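Local coordinates for protein arabinogalactan endo-1,4-beta-galactosidase (Ignisphaera aggregans, PDB 7OSK) that probably hydrolyses internal beta-1,4-galactosidic links in arabinogalactan, here as the calcium-binding glycosyl hydrolase family 53 catalytic domain of a longer, hyperthermostable archaeal protein, at residues I288-T293 with R332-A337; A337-E340 with K345-G348. One frame throughout, in Å; residues are numbered along the deposited sequence.

Contact 1. Residues I288-T293 with R332-A337; sequences ILVAET and RDLIAA
L334 turns its CG away from its own backbone N (chi1 -172°), and this sends methyl CD2 from helix 324-342 to the barrel strand, where it meets T293. In T293 the hydroxyl OG1 lies opposite the backbone N (chi1 -176°), and CG2 sits between that N and the carbonyl carbon. Both branches of T293 therefore face the leucine. The two side chains reach toward each other and meet at their ends. L334 CD2 lies 3.6 Å from T293 CG2 and equally 3.6 Å from T293 OG1. The same methyl also approaches V290, with L334 CD2 at 4.3 Å from V290 CG1, a looser apolar contact. The backbones stay well apart, 9.2 Å between V290 CA and L334 CA, so side chains of both segments make up the distance, L334 from the helix and V290 and T293 from the strand. F273 packs on both V290 and L334, so helix 270-283 borders the same contact. This is the packing of an outer helix on a strand of the (beta/alpha)8 barrel, away from the calcium site. No hydrogen bond or salt bridge crosses it. Between these two segments the packing is mainly apolar, one leucine methyl against the threonine methyl and oxygen and, more loosely, the valine, while the threonine hydroxyl is hydrogen-bonded to the carbonyl of F262, just beyond strand 257-261.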
ATOM      1  N   ILE A 288      13.952   3.338  -3.124  1.00 23.44           N
ATOM      2  CA  ILE A 288      12.946   2.983  -4.115  1.00 22.10           C
ATOM      3  C   ILE A 288      12.051   1.876  -3.574  1.00 20.89           C
ATOM      4  O   ILE A 288      12.537   0.809  -3.201  1.00 21.81           O
ATOM      5  CB  ILE A 288      13.593   2.512  -5.431  1.00 22.61           C
ATOM      6  CG1 ILE A 288      14.761   3.429  -5.819  1.00 23.77           C
ATOM      7  CG2 ILE A 288      12.552   2.443  -6.543  1.00 21.66           C
ATOM      8  CD1 ILE A 288      14.376   4.878  -6.033  1.00 24.21           C
ATOM      9  N   LEU A 289      10.747   2.136  -3.542  1.00 22.73           N
ATOM     10  CA  LEU A 289       9.781   1.210  -2.958  1.00 20.96           C
ATOM     11  C   LEU A 289       8.592   0.975  -3.884  1.00 19.43           C
ATOM     12  O   LEU A 289       8.182   1.870  -4.619  1.00 21.41           O
ATOM     13  CB  LEU A 289       9.294   1.748  -1.607  1.00 20.45           C
ATOM     14  CG  LEU A 289       8.194   0.963  -0.888  1.00 18.92           C
ATOM     15  CD1 LEU A 289       8.713  -0.386  -0.418  1.00 21.85           C
ATOM     16  CD2 LEU A 289       7.643   1.766   0.279  1.00 20.48           C
ATOM     17  N   VAL A 290       8.055  -0.241  -3.848  1.00 19.84           N
ATOM     18  CA  VAL A 290       6.777  -0.541  -4.489  1.00 20.43           C
ATOM     19  C   VAL A 290       5.698  -0.607  -3.408  1.00 20.40           C
ATOM     20  O   VAL A 290       5.569  -1.612  -2.706  1.00 18.31           O
ATOM     21  CB  VAL A 290       6.821  -1.868  -5.279  1.00 19.33           C
ATOM     22  CG1 VAL A 290       5.480  -2.140  -5.951  1.00 20.02           C
ATOM     23  CG2 VAL A 290       7.941  -1.840  -6.312  1.00 19.85           C
ATOM     24  N   ALA A 291       4.925   0.469  -3.278  1.00 21.35           N
ATOM     25  CA  ALA A 291       3.918   0.575  -2.225  1.00 19.37           C
ATOM     26  C   ALA A 291       2.699  -0.284  -2.521  1.00 20.41           C
ATOM     27  O   ALA A 291       2.043  -0.780  -1.605  1.00 19.57           O
ATOM     28  CB  ALA A 291       3.496   2.020  -2.040  1.00 18.24           C
ATOM     29  N   GLU A 292       2.384  -0.439  -3.803  1.00 21.50           N
ATOM     30  CA  GLU A 292       1.238  -1.241  -4.209  1.00 22.09           C
ATOM     31  C   GLU A 292       1.517  -1.997  -5.498  1.00 19.91           C
ATOM     32  O   GLU A 292       2.059  -1.447  -6.454  1.00 20.51           O
ATOM     33  CB  GLU A 292      -0.004  -0.363  -4.383  1.00 19.53           C
ATOM     34  CG  GLU A 292      -0.511   0.271  -3.094  1.00 21.47           C
ATOM     35  CD  GLU A 292      -1.812   1.038  -3.286  1.00 23.43           C
ATOM     36  OE1 GLU A 292      -2.392   0.970  -4.394  1.00 21.52           O
ATOM     37  OE2 GLU A 292      -2.254   1.708  -2.328  1.00 20.44           O
ATOM     38  N   THR A 293       1.136  -3.268  -5.508  1.00 20.99           N
ATOM     39  CA  THR A 293       1.218  -4.093  -6.702  1.00 20.98           C
ATOM     40  C   THR A 293       0.404  -5.357  -6.472  1.00 21.23           C
ATOM     41  O   THR A 293       0.229  -5.790  -5.333  1.00 20.73           O
ATOM     42  CB  THR A 293       2.675  -4.455  -7.055  1.00 19.78           C
ATOM     43  OG1 THR A 293       2.703  -5.186  -8.286  1.00 22.76           O
ATOM     44  CG2 THR A 293       3.316  -5.293  -5.958  1.00 20.84           C
ATOM     45  N   ARG A 332       7.978 -12.671  -7.964  1.00 27.19           N
ATOM     46  CA  ARG A 332       9.405 -12.974  -7.924  1.00 27.07           C
ATOM     47  C   ARG A 332      10.171 -12.093  -8.906  1.00 26.28           C
ATOM     48  O   ARG A 332      11.256 -11.599  -8.592  1.00 28.31           O
ATOM     49  CB  ARG A 332       9.654 -14.450  -8.242  1.00 28.60           C
ATOM     50  CG  ARG A 332      11.125 -14.871  -8.189  1.00 30.12           C
ATOM     51  CD  ARG A 332      11.585 -15.475  -9.514  1.00 31.33           C
ATOM     52  NE  ARG A 332      11.951 -14.458 -10.501  1.00 29.02           N
ATOM     53  CZ  ARG A 332      13.199 -14.156 -10.859  1.00 28.91           C
ATOM     54  NH1 ARG A 332      14.239 -14.785 -10.323  1.00 29.17           N
ATOM     55  NH2 ARG A 332      13.411 -13.216 -11.768  1.00 27.57           N
ATOM     56  N   ASP A 333       9.600 -11.893 -10.091  1.00 23.93           N
ATOM     57  CA  ASP A 333      10.255 -11.116 -11.137  1.00 27.07           C
ATOM     58  C   ASP A 333      10.261  -9.623 -10.812  1.00 26.55           C
ATOM     59  O   ASP A 333      11.163  -8.896 -11.230  1.00 24.26           O
ATOM     60  CB  ASP A 333       9.574 -11.361 -12.486  1.00 28.13           C
ATOM     61  CG  ASP A 333       9.824 -12.761 -13.020  1.00 27.21           C
ATOM     62  OD1 ASP A 333      10.711 -13.457 -12.483  1.00 28.22           O
ATOM     63  OD2 ASP A 333       9.137 -13.164 -13.981  1.00 25.99           O
ATOM     64  N   LEU A 334       9.260  -9.171 -10.062  1.00 28.48           N
ATOM     65  CA  LEU A 334       9.205  -7.779  -9.630  1.00 29.33           C
ATOM     66  C   LEU A 334      10.272  -7.518  -8.570  1.00 26.98           C
ATOM     67  O   LEU A 334      10.955  -6.493  -8.605  1.00 25.15           O
ATOM     68  CB  LEU A 334       7.817  -7.432  -9.086  1.00 30.80           C
ATOM     69  CG  LEU A 334       7.569  -5.950  -8.784  1.00 27.68           C
ATOM     70  CD1 LEU A 334       7.566  -5.128 -10.065  1.00 26.11           C
ATOM     71  CD2 LEU A 334       6.261  -5.767  -8.031  1.00 25.20           C
ATOM     72  N   ILE A 335      10.408  -8.450  -7.630  1.00 25.24           N
ATOM     73  CA  ILE A 335      11.455  -8.372  -6.615  1.00 25.31           C
ATOM     74  C   ILE A 335      12.823  -8.396  -7.287  1.00 25.93           C
ATOM     75  O   ILE A 335      13.725  -7.643  -6.914  1.00 24.76           O
ATOM     76  CB  ILE A 335      11.349  -9.535  -5.596  1.00 25.92           C
ATOM     77  CG1 ILE A 335      10.070  -9.385  -4.764  1.00 26.91           C
ATOM     78  CG2 ILE A 335      12.584  -9.577  -4.687  1.00 25.38           C
ATOM     79  CD1 ILE A 335       9.854 -10.472  -3.715  1.00 26.64           C
ATOM     80  N   ALA A 336      12.969  -9.264  -8.281  1.00 24.55           N
ATOM     81  CA  ALA A 336      14.221  -9.379  -9.014  1.00 25.73           C
ATOM     82  C   ALA A 336      14.504  -8.103  -9.799  1.00 25.21           C
ATOM     83  O   ALA A 336      15.599  -7.549  -9.725  1.00 25.43           O
ATOM     84  CB  ALA A 336      14.178 -10.578  -9.947  1.00 26.66           C
ATOM     85  N   ALA A 337      13.508  -7.643 -10.550  1.00 26.38           N
ATOM     86  CA  ALA A 337      13.649  -6.439 -11.360  1.00 25.27           C
ATOM     87  C   ALA A 337      14.009  -5.235 -10.497  1.00 24.79           C
ATOM     88  O   ALA A 337      14.855  -4.427 -10.870  1.00 26.28           O
ATOM     89  CB  ALA A 337      12.370  -6.169 -12.131  1.00 24.64           C
TER

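Contact 2. Residues A337-E340 with K345-G348; sequences ALYE and KALG
The last helix-to-strand connection of the (beta/alpha)8 barrel turns back here, where the C-terminal part of helix 324-342 leads through a short link into strand 346-352. A346, at the start of the strand, points its CB at the helix. That methyl packs against backbone as well as side chains. A346 CB lies 3.5 Å from L338 O and 3.7 Å from Y339 CA. It also lies 4.1 Å from L338 CG, an apolar contact. The ring of Y339 takes up the same methyl at its edge, near the ring plane, with Y339 CD1 4.1 Å from A346 CB. The small alanine lets the chains come close, 5.2 Å between Y339 CA and A346 CA. L338 extends further along the strand. Its CG stands opposite the backbone N (chi1 176°), pointing the branch toward the strand, and CD2 ends up by the backbone of G348, nearest its carbonyl group. G348 has no side chain, and its backbone (phi 153°, psi -153°) is in a region that suits glycine. L338 also touches I288 and V290 of the adjacent strand, and F273 and V277 of helix 270-283. F50 packs on both L338 and A346. Away from A346, the Y339 hydroxyl makes a weak hydrogen bond to G45 O. The two segments share no hydrogen bond or salt bridge. The turn from helix to strand is therefore held across this contact by van der Waals packing, much of it between methyl groups and main-chain atoms.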
ATOM      1  N   ALA A 337      13.508  -7.643 -10.550  1.00 26.38           N
ATOM      2  CA  ALA A 337      13.649  -6.439 -11.360  1.00 25.27           C
ATOM      3  C   ALA A 337      14.009  -5.235 -10.497  1.00 24.79           C
ATOM      4  O   ALA A 337      14.855  -4.427 -10.870  1.00 26.28           O
ATOM      5  CB  ALA A 337      12.370  -6.169 -12.131  1.00 24.64           C
ATOM      6  N   LEU A 338      13.364  -5.119  -9.342  1.00 23.61           N
ATOM      7  CA  LEU A 338      13.603  -3.991  -8.454  1.00 24.75           C
ATOM      8  C   LEU A 338      15.022  -4.004  -7.894  1.00 25.63           C
ATOM      9  O   LEU A 338      15.683  -2.967  -7.847  1.00 24.87           O
ATOM     10  CB  LEU A 338      12.590  -3.991  -7.306  1.00 24.55           C
ATOM     11  CG  LEU A 338      12.788  -2.898  -6.251  1.00 24.04           C
ATOM     12  CD1 LEU A 338      12.810  -1.514  -6.886  1.00 23.53           C
ATOM     13  CD2 LEU A 338      11.703  -2.981  -5.189  1.00 22.84           C
ATOM     14  N   TYR A 339      15.487  -5.175  -7.472  1.00 24.99           N
ATOM     15  CA  TYR A 339      16.796  -5.286  -6.836  1.00 25.14           C
ATOM     16  C   TYR A 339      17.932  -5.222  -7.851  1.00 25.43           C
ATOM     17  O   TYR A 339      18.972  -4.618  -7.587  1.00 26.40           O
ATOM     18  CB  TYR A 339      16.895  -6.585  -6.032  1.00 24.99           C
ATOM     19  CG  TYR A 339      18.238  -6.769  -5.360  1.00 26.77           C
ATOM     20  CD1 TYR A 339      18.756  -5.788  -4.524  1.00 27.18           C
ATOM     21  CD2 TYR A 339      18.988  -7.922  -5.561  1.00 27.72           C
ATOM     22  CE1 TYR A 339      19.986  -5.948  -3.908  1.00 26.99           C
ATOM     23  CE2 TYR A 339      20.219  -8.090  -4.948  1.00 28.14           C
ATOM     24  CZ  TYR A 339      20.713  -7.099  -4.124  1.00 27.61           C
ATOM     25  OH  TYR A 339      21.936  -7.258  -3.511  1.00 26.14           O
ATOM     26  N   GLU A 340      17.730  -5.844  -9.007  1.00 25.32           N
ATOM     27  CA  GLU A 340      18.761  -5.896 -10.040  1.00 27.96           C
ATOM     28  C   GLU A 340      19.066  -4.511 -10.606  1.00 27.35           C
ATOM     29  O   GLU A 340      20.169  -4.260 -11.094  1.00 25.77           O
ATOM     30  CB  GLU A 340      18.335  -6.845 -11.164  1.00 26.41           C
ATOM     31  CG  GLU A 340      18.418  -8.317 -10.776  1.00 25.90           C
ATOM     32  CD  GLU A 340      17.764  -9.234 -11.789  1.00 25.60           C
ATOM     33  OE1 GLU A 340      17.444  -8.763 -12.899  1.00 27.55           O
ATOM     34  OE2 GLU A 340      17.571 -10.427 -11.470  1.00 26.75           O
ATOM     35  N   LYS A 345      19.689   0.832  -3.398  1.00 24.14           N
ATOM     36  CA  LYS A 345      18.553   1.711  -3.137  1.00 25.90           C
ATOM     37  C   LYS A 345      17.235   0.952  -3.251  1.00 25.64           C
ATOM     38  O   LYS A 345      16.169   1.498  -2.958  1.00 26.03           O
ATOM     39  CB  LYS A 345      18.559   2.900  -4.099  1.00 27.78           C
ATOM     40  CG  LYS A 345      19.462   4.046  -3.655  1.00 26.62           C
ATOM     41  CD  LYS A 345      20.374   4.517  -4.777  1.00 28.40           C
ATOM     42  CE  LYS A 345      20.500   6.030  -4.804  1.00 30.95           C
ATOM     43  NZ  LYS A 345      20.853   6.504  -6.169  1.00 33.11           N
ATOM     44  N   ALA A 346      17.306  -0.302  -3.687  1.00 26.35           N
ATOM     45  CA  ALA A 346      16.130  -1.161  -3.718  1.00 24.65           C
ATOM     46  C   ALA A 346      15.689  -1.449  -2.292  1.00 26.56           C
ATOM     47  O   ALA A 346      16.459  -1.975  -1.486  1.00 27.80           O
ATOM     48  CB  ALA A 346      16.417  -2.453  -4.463  1.00 24.03           C
ATOM     49  N   LEU A 347      14.443  -1.101  -1.990  1.00 24.97           N
ATOM     50  CA  LEU A 347      13.908  -1.217  -0.640  1.00 24.31           C
ATOM     51  C   LEU A 347      13.019  -2.448  -0.533  1.00 23.99           C
ATOM     52  O   LEU A 347      13.200  -3.283   0.355  1.00 23.05           O
ATOM     53  CB  LEU A 347      13.128   0.046  -0.284  1.00 24.76           C
ATOM     54  CG  LEU A 347      13.139   0.534   1.161  1.00 23.94           C
ATOM     55  CD1 LEU A 347      14.547   0.859   1.641  1.00 26.31           C
ATOM     56  CD2 LEU A 347      12.246   1.756   1.248  1.00 24.87           C
ATOM     57  N   GLY A 348      12.058  -2.555  -1.448  1.00 23.09           N
ATOM     58  CA  GLY A 348      11.214  -3.732  -1.530  1.00 23.96           C
ATOM     59  C   GLY A 348       9.842  -3.476  -2.109  1.00 19.69           C
ATOM     60  O   GLY A 348       9.658  -2.555  -2.901  1.00 21.76           O
TER

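In the fold
Both contacts use helix 324-342, and they share A337. Contact 1 sets the helix on strand 287-293, whereas contact 2 sets its later turns on strand 346-352. These strands are neighbours in the parallel barrel, joined by backbone hydrogen bonds, probably including one between I288 O and L347 N. The helix thus lies over two adjacent strands. The centres of contact 1 and contact 2 are about 7 Å apart. Contact 1 is nearer the centre of the chain and all its touching residues are buried. Contact 2 is farther out and only partly buried. In contact 1 side chain meets side chain with the backbones well apart; in contact 2 the backbones are closer and side chains also pack on main-chain atoms.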